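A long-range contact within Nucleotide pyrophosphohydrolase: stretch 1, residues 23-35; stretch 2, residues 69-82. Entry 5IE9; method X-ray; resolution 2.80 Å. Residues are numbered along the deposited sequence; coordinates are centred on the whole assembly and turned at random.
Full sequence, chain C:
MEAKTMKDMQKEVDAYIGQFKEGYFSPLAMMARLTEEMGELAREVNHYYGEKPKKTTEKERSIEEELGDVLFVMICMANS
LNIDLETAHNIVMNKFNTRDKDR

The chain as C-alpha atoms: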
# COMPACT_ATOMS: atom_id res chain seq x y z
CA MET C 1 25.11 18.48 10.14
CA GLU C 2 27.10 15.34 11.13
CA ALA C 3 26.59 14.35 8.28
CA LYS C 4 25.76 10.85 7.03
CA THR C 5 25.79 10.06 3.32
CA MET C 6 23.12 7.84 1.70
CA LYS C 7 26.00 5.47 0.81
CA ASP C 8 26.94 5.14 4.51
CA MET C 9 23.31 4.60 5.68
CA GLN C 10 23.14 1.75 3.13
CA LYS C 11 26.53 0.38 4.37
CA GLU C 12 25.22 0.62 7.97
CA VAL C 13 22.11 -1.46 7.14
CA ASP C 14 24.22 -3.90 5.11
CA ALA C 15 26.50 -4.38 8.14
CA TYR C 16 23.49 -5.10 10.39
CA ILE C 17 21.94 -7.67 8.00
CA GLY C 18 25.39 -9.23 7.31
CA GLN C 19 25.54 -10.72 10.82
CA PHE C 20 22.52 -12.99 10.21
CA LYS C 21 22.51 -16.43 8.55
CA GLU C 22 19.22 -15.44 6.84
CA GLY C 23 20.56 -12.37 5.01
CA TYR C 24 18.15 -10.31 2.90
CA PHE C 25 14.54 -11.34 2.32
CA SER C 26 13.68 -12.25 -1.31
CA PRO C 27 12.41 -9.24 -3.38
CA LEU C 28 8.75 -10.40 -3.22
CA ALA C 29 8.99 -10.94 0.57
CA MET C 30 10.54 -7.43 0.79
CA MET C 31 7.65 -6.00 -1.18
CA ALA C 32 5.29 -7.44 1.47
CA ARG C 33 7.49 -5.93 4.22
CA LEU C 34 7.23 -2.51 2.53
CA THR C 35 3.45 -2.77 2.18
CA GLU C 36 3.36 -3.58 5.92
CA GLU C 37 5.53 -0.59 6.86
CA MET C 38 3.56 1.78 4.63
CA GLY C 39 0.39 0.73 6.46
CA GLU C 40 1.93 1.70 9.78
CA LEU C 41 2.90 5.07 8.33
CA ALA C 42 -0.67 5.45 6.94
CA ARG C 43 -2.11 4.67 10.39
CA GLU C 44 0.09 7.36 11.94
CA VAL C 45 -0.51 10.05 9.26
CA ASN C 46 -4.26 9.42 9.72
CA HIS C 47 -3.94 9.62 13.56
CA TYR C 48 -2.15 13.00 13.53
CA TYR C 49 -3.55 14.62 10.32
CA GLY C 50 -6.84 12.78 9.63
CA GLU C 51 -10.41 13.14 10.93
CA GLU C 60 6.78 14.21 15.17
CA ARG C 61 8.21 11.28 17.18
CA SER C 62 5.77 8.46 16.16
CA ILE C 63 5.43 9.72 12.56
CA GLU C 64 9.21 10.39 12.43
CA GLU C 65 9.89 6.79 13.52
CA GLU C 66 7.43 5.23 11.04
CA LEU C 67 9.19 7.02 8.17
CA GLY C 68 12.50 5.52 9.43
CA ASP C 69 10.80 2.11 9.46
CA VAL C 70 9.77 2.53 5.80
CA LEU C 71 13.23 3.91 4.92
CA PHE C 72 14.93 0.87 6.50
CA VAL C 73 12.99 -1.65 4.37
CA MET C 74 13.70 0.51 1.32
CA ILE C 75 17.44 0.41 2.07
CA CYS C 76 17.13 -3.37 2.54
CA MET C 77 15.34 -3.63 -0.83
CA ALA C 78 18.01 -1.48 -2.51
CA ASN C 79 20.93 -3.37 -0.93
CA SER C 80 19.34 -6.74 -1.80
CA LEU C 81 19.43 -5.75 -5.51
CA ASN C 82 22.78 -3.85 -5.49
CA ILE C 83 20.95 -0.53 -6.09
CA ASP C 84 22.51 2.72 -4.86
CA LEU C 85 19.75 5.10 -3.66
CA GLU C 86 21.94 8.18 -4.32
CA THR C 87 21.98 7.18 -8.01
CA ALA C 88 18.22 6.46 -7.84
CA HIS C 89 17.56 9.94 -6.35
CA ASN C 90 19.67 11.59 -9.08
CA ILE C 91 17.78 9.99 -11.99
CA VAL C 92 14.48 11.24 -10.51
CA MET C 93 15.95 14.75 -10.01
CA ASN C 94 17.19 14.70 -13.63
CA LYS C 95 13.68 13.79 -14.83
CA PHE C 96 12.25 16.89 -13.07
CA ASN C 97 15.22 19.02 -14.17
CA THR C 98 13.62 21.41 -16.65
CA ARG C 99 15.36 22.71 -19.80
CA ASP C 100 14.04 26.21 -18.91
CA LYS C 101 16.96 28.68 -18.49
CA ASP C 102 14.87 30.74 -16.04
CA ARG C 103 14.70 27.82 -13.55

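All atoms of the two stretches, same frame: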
# COMPACT_ATOMS: atom_id res chain seq x y z
N GLY C 23 20.29 -13.42 5.99
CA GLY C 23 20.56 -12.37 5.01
C GLY C 23 19.30 -11.63 4.60
O GLY C 23 18.33 -11.57 5.36
N TYR C 24 19.30 -11.07 3.40
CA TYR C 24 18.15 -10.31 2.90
C TYR C 24 16.98 -11.21 2.54
O TYR C 24 17.16 -12.33 2.07
CB TYR C 24 18.55 -9.45 1.69
CG TYR C 24 19.42 -8.28 2.06
CD1 TYR C 24 18.91 -7.20 2.79
CD2 TYR C 24 20.78 -8.25 1.69
CE1 TYR C 24 19.71 -6.13 3.15
CE2 TYR C 24 21.59 -7.17 2.04
CZ TYR C 24 21.05 -6.12 2.76
OH TYR C 24 21.83 -5.05 3.11
N PHE C 25 15.77 -10.71 2.79
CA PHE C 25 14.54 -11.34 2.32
C PHE C 25 14.50 -11.26 0.79
O PHE C 25 15.06 -10.33 0.21
CB PHE C 25 13.31 -10.65 2.94
CG PHE C 25 12.85 -11.25 4.26
CD1 PHE C 25 13.77 -11.77 5.20
CD2 PHE C 25 11.48 -11.26 4.59
CE1 PHE C 25 13.33 -12.32 6.40
CE2 PHE C 25 11.03 -11.81 5.80
CZ PHE C 25 11.95 -12.33 6.70
N SER C 26 13.87 -12.25 0.14
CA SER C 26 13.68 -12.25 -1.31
C SER C 26 12.85 -11.02 -1.73
O SER C 26 12.02 -10.55 -0.94
CB SER C 26 13.00 -13.55 -1.78
OG SER C 26 11.65 -13.63 -1.36
N PRO C 27 13.07 -10.48 -2.95
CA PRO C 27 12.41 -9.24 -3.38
C PRO C 27 10.88 -9.19 -3.18
O PRO C 27 10.34 -8.15 -2.81
CB PRO C 27 12.79 -9.11 -4.86
CG PRO C 27 13.48 -10.38 -5.23
CD PRO C 27 14.05 -10.93 -3.96
N LEU C 28 10.20 -10.32 -3.40
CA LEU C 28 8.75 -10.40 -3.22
C LEU C 28 8.34 -10.36 -1.74
O LEU C 28 7.34 -9.72 -1.39
CB LEU C 28 8.22 -11.65 -3.92
CG LEU C 28 6.98 -11.63 -4.83
CD1 LEU C 28 6.87 -10.37 -5.68
CD2 LEU C 28 7.01 -12.86 -5.72
N ALA C 29 9.12 -11.03 -0.89
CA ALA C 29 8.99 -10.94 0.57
C ALA C 29 9.24 -9.51 1.09
O ALA C 29 8.52 -9.04 1.99
CB ALA C 29 9.93 -11.93 1.24
N MET C 30 10.25 -8.84 0.53
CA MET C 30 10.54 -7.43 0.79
C MET C 30 9.37 -6.54 0.44
O MET C 30 9.06 -5.59 1.17
CB MET C 30 11.72 -6.94 -0.07
CG MET C 30 13.07 -7.48 0.33
SD MET C 30 13.76 -6.52 1.68
CE MET C 30 15.44 -7.14 1.59
N MET C 31 8.74 -6.82 -0.70
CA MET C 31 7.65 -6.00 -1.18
C MET C 31 6.48 -6.06 -0.19
O MET C 31 5.84 -5.03 0.06
CB MET C 31 7.23 -6.40 -2.60
CG MET C 31 6.42 -5.35 -3.33
SD MET C 31 7.21 -3.73 -3.38
CE MET C 31 5.87 -2.65 -2.90
N ALA C 32 6.26 -7.24 0.39
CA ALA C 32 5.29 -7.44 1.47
C ALA C 32 5.67 -6.65 2.71
O ALA C 32 4.81 -5.98 3.30
CB ALA C 32 5.13 -8.91 1.78
N ARG C 33 6.95 -6.71 3.10
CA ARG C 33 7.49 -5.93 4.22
C ARG C 33 7.22 -4.44 4.06
O ARG C 33 6.76 -3.79 5.01
CB ARG C 33 9.00 -6.17 4.43
CG ARG C 33 9.43 -7.39 5.25
CD ARG C 33 8.71 -7.63 6.59
NE ARG C 33 8.32 -6.39 7.28
CZ ARG C 33 9.07 -5.69 8.12
NH1 ARG C 33 10.30 -6.08 8.44
NH2 ARG C 33 8.59 -4.58 8.65
N LEU C 34 7.51 -3.90 2.87
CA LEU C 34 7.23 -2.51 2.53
C LEU C 34 5.76 -2.14 2.63
O LEU C 34 5.43 -1.05 3.13
CB LEU C 34 7.70 -2.18 1.13
CG LEU C 34 8.94 -1.31 1.05
CD1 LEU C 34 9.45 -1.37 -0.38
CD2 LEU C 34 8.65 0.12 1.49
N THR C 35 4.88 -3.02 2.14
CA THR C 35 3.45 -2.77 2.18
C THR C 35 3.02 -2.67 3.64
O THR C 35 2.25 -1.78 3.99
CB THR C 35 2.64 -3.85 1.42
OG1 THR C 35 3.12 -3.93 0.07
CG2 THR C 35 1.15 -3.51 1.40
N ASP C 69 11.20 3.50 9.69
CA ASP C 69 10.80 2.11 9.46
C ASP C 69 10.63 1.78 7.97
O ASP C 69 11.13 0.75 7.50
CB ASP C 69 9.49 1.80 10.20
CG ASP C 69 9.70 1.30 11.63
OD1 ASP C 69 10.85 0.98 12.05
OD2 ASP C 69 8.67 1.22 12.35
N VAL C 70 9.95 2.67 7.25
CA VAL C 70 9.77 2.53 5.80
C VAL C 70 11.13 2.65 5.10
O VAL C 70 11.46 1.82 4.26
CB VAL C 70 8.75 3.54 5.23
CG1 VAL C 70 8.60 3.36 3.74
CG2 VAL C 70 7.39 3.35 5.88
N LEU C 71 11.91 3.66 5.49
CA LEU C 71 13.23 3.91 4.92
C LEU C 71 14.18 2.73 5.09
O LEU C 71 14.98 2.44 4.20
CB LEU C 71 13.84 5.17 5.56
CG LEU C 71 14.78 6.16 4.84
CD1 LEU C 71 15.91 6.50 5.79
CD2 LEU C 71 15.36 5.72 3.50
N PHE C 72 14.08 2.04 6.23
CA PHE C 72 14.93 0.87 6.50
C PHE C 72 14.68 -0.25 5.49
O PHE C 72 15.63 -0.79 4.93
CB PHE C 72 14.74 0.37 7.94
CG PHE C 72 15.51 -0.89 8.26
CD1 PHE C 72 16.87 -0.84 8.56
CD2 PHE C 72 14.87 -2.13 8.27
CE1 PHE C 72 17.58 -2.00 8.86
CE2 PHE C 72 15.57 -3.30 8.56
CZ PHE C 72 16.93 -3.23 8.86
N VAL C 73 13.40 -0.57 5.27
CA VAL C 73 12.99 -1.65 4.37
C VAL C 73 13.38 -1.29 2.94
O VAL C 73 13.82 -2.15 2.17
CB VAL C 73 11.48 -1.98 4.49
CG1 VAL C 73 11.07 -3.14 3.58
CG2 VAL C 73 11.12 -2.32 5.93
N MET C 74 13.25 -0.00 2.60
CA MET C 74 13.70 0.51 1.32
C MET C 74 15.19 0.28 1.10
O MET C 74 15.59 -0.19 0.03
CB MET C 74 13.38 1.99 1.19
CG MET C 74 12.04 2.24 0.54
SD MET C 74 11.61 3.98 0.61
CE MET C 74 9.84 3.79 0.53
N ILE C 75 15.99 0.60 2.12
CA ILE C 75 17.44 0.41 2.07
C ILE C 75 17.74 -1.08 1.91
O ILE C 75 18.56 -1.45 1.06
CB ILE C 75 18.17 1.05 3.28
CG1 ILE C 75 18.14 2.58 3.16
CG2 ILE C 75 19.61 0.58 3.34
CD1 ILE C 75 18.49 3.34 4.42
N CYS C 76 17.06 -1.91 2.68
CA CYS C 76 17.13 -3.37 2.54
C CYS C 76 16.85 -3.82 1.11
O CYS C 76 17.65 -4.55 0.53
CB CYS C 76 16.18 -4.06 3.52
SG CYS C 76 16.74 -3.97 5.22
N MET C 77 15.72 -3.36 0.55
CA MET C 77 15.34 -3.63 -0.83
C MET C 77 16.47 -3.25 -1.78
O MET C 77 16.90 -4.07 -2.61
CB MET C 77 14.04 -2.87 -1.14
CG MET C 77 13.56 -2.91 -2.59
SD MET C 77 12.69 -4.43 -3.01
CE MET C 77 11.02 -4.04 -2.46
N ALA C 78 16.98 -2.02 -1.63
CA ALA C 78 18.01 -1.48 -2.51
C ALA C 78 19.33 -2.24 -2.40
O ALA C 78 19.98 -2.50 -3.42
CB ALA C 78 18.21 0.00 -2.22
N ASN C 79 19.71 -2.61 -1.18
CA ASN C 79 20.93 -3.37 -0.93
C ASN C 79 20.84 -4.77 -1.51
O ASN C 79 21.76 -5.22 -2.19
CB ASN C 79 21.20 -3.46 0.57
CG ASN C 79 21.63 -2.14 1.19
OD1 ASN C 79 21.84 -2.08 2.40
ND2 ASN C 79 21.76 -1.08 0.39
N SER C 80 19.71 -5.44 -1.22
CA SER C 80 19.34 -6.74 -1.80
C SER C 80 19.60 -6.86 -3.31
O SER C 80 20.05 -7.91 -3.77
CB SER C 80 17.86 -7.01 -1.49
OG SER C 80 17.33 -8.09 -2.25
N LEU C 81 19.33 -5.78 -4.04
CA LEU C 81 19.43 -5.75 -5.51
C LEU C 81 20.60 -4.90 -6.03
O LEU C 81 20.60 -4.48 -7.20
CB LEU C 81 18.10 -5.28 -6.13
CG LEU C 81 16.78 -5.90 -5.66
CD1 LEU C 81 15.62 -5.01 -6.08
CD2 LEU C 81 16.59 -7.32 -6.16
N ASN C 82 21.58 -4.65 -5.16
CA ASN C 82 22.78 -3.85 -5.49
C ASN C 82 22.49 -2.46 -6.09
O ASN C 82 23.27 -1.95 -6.90
CB ASN C 82 23.77 -4.66 -6.34
CG ASN C 82 24.52 -5.71 -5.53
OD1 ASN C 82 25.74 -5.62 -5.37
ND2 ASN C 82 23.80 -6.69 -5.00

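The two stretches pack as nearly antiparallel helices, 27-35 against 69-80, with axes that approach to 9.5 Å at an angle of 167°. Because the helices run in opposite directions, the start of stretch 1 lies beside the end of stretch 2, and successive contacts along stretch 1 step back from L81 and S80 toward V70. Together the stretches bury 685 Å²; most of the closest contacts are between apolar side chains, and no clear hydrogen bond crosses between the stretches.

G23 makes no contact. Y24, still in the loop, directs its CA-to-CB bond toward the second helix and lays its ring along the last turn. S80 CA covers one face of the ring, 4.1 Å from Y24 CD2, while Y24 CE1 lies 4.1 Å from C76 CB. The hydroxyl reaches N79 at the far end of the ring and is also hydrogen-bonded elsewhere in the structure. F25 contributes little, since the end of its side chain leads away, and S26, at the N-cap position, points away as well; its carbonyl accepts the first helical hydrogen bond, from M30 N to S26 O at 2.9 Å.

P27 opens the helix and packs against stretch 2, its CB 4.4 Å from L81 CD2. M30, one turn on, points toward stretch 2 and extends its side chain across the partner helix: its CE is 3.7 Å from C76 CB and 3.9 Å from S80 CB. Nearer the backbone, M30 CB meets M77 CE at 3.8 Å. That methyl is the tip of a knob, for the M77 side chain sits among P27, M30, M31 and L34. Its chi2 and chi3 are both p, and its end comes nearer to stretch 1. M31 points away at its CA-to-CB bond, yet its SD still lies 3.9 Å from M77 CE, helping to enclose the methyl.

R33 adds an aliphatic contact at the margin, where its CB is 3.8 Å from V73 CG1. L34 supplies the reciprocal knob and has the largest covered area of any residue in the contact. Its side chain enters the hole formed by V70, V73, M74 and M77: L34 CG is 3.8 Å from V73 CG1, L34 CD1 is 3.7 Å from M77 CE, and L34 CD2 lies 3.9 Å from V70 CG1 and 4.0 Å from M74 CE. L34 and M77 thus each help line the hole that receives the other. T35 lies beyond reach of stretch 2, and its OG1 instead donates a hydrogen bond to M31 O at 2.9 Å.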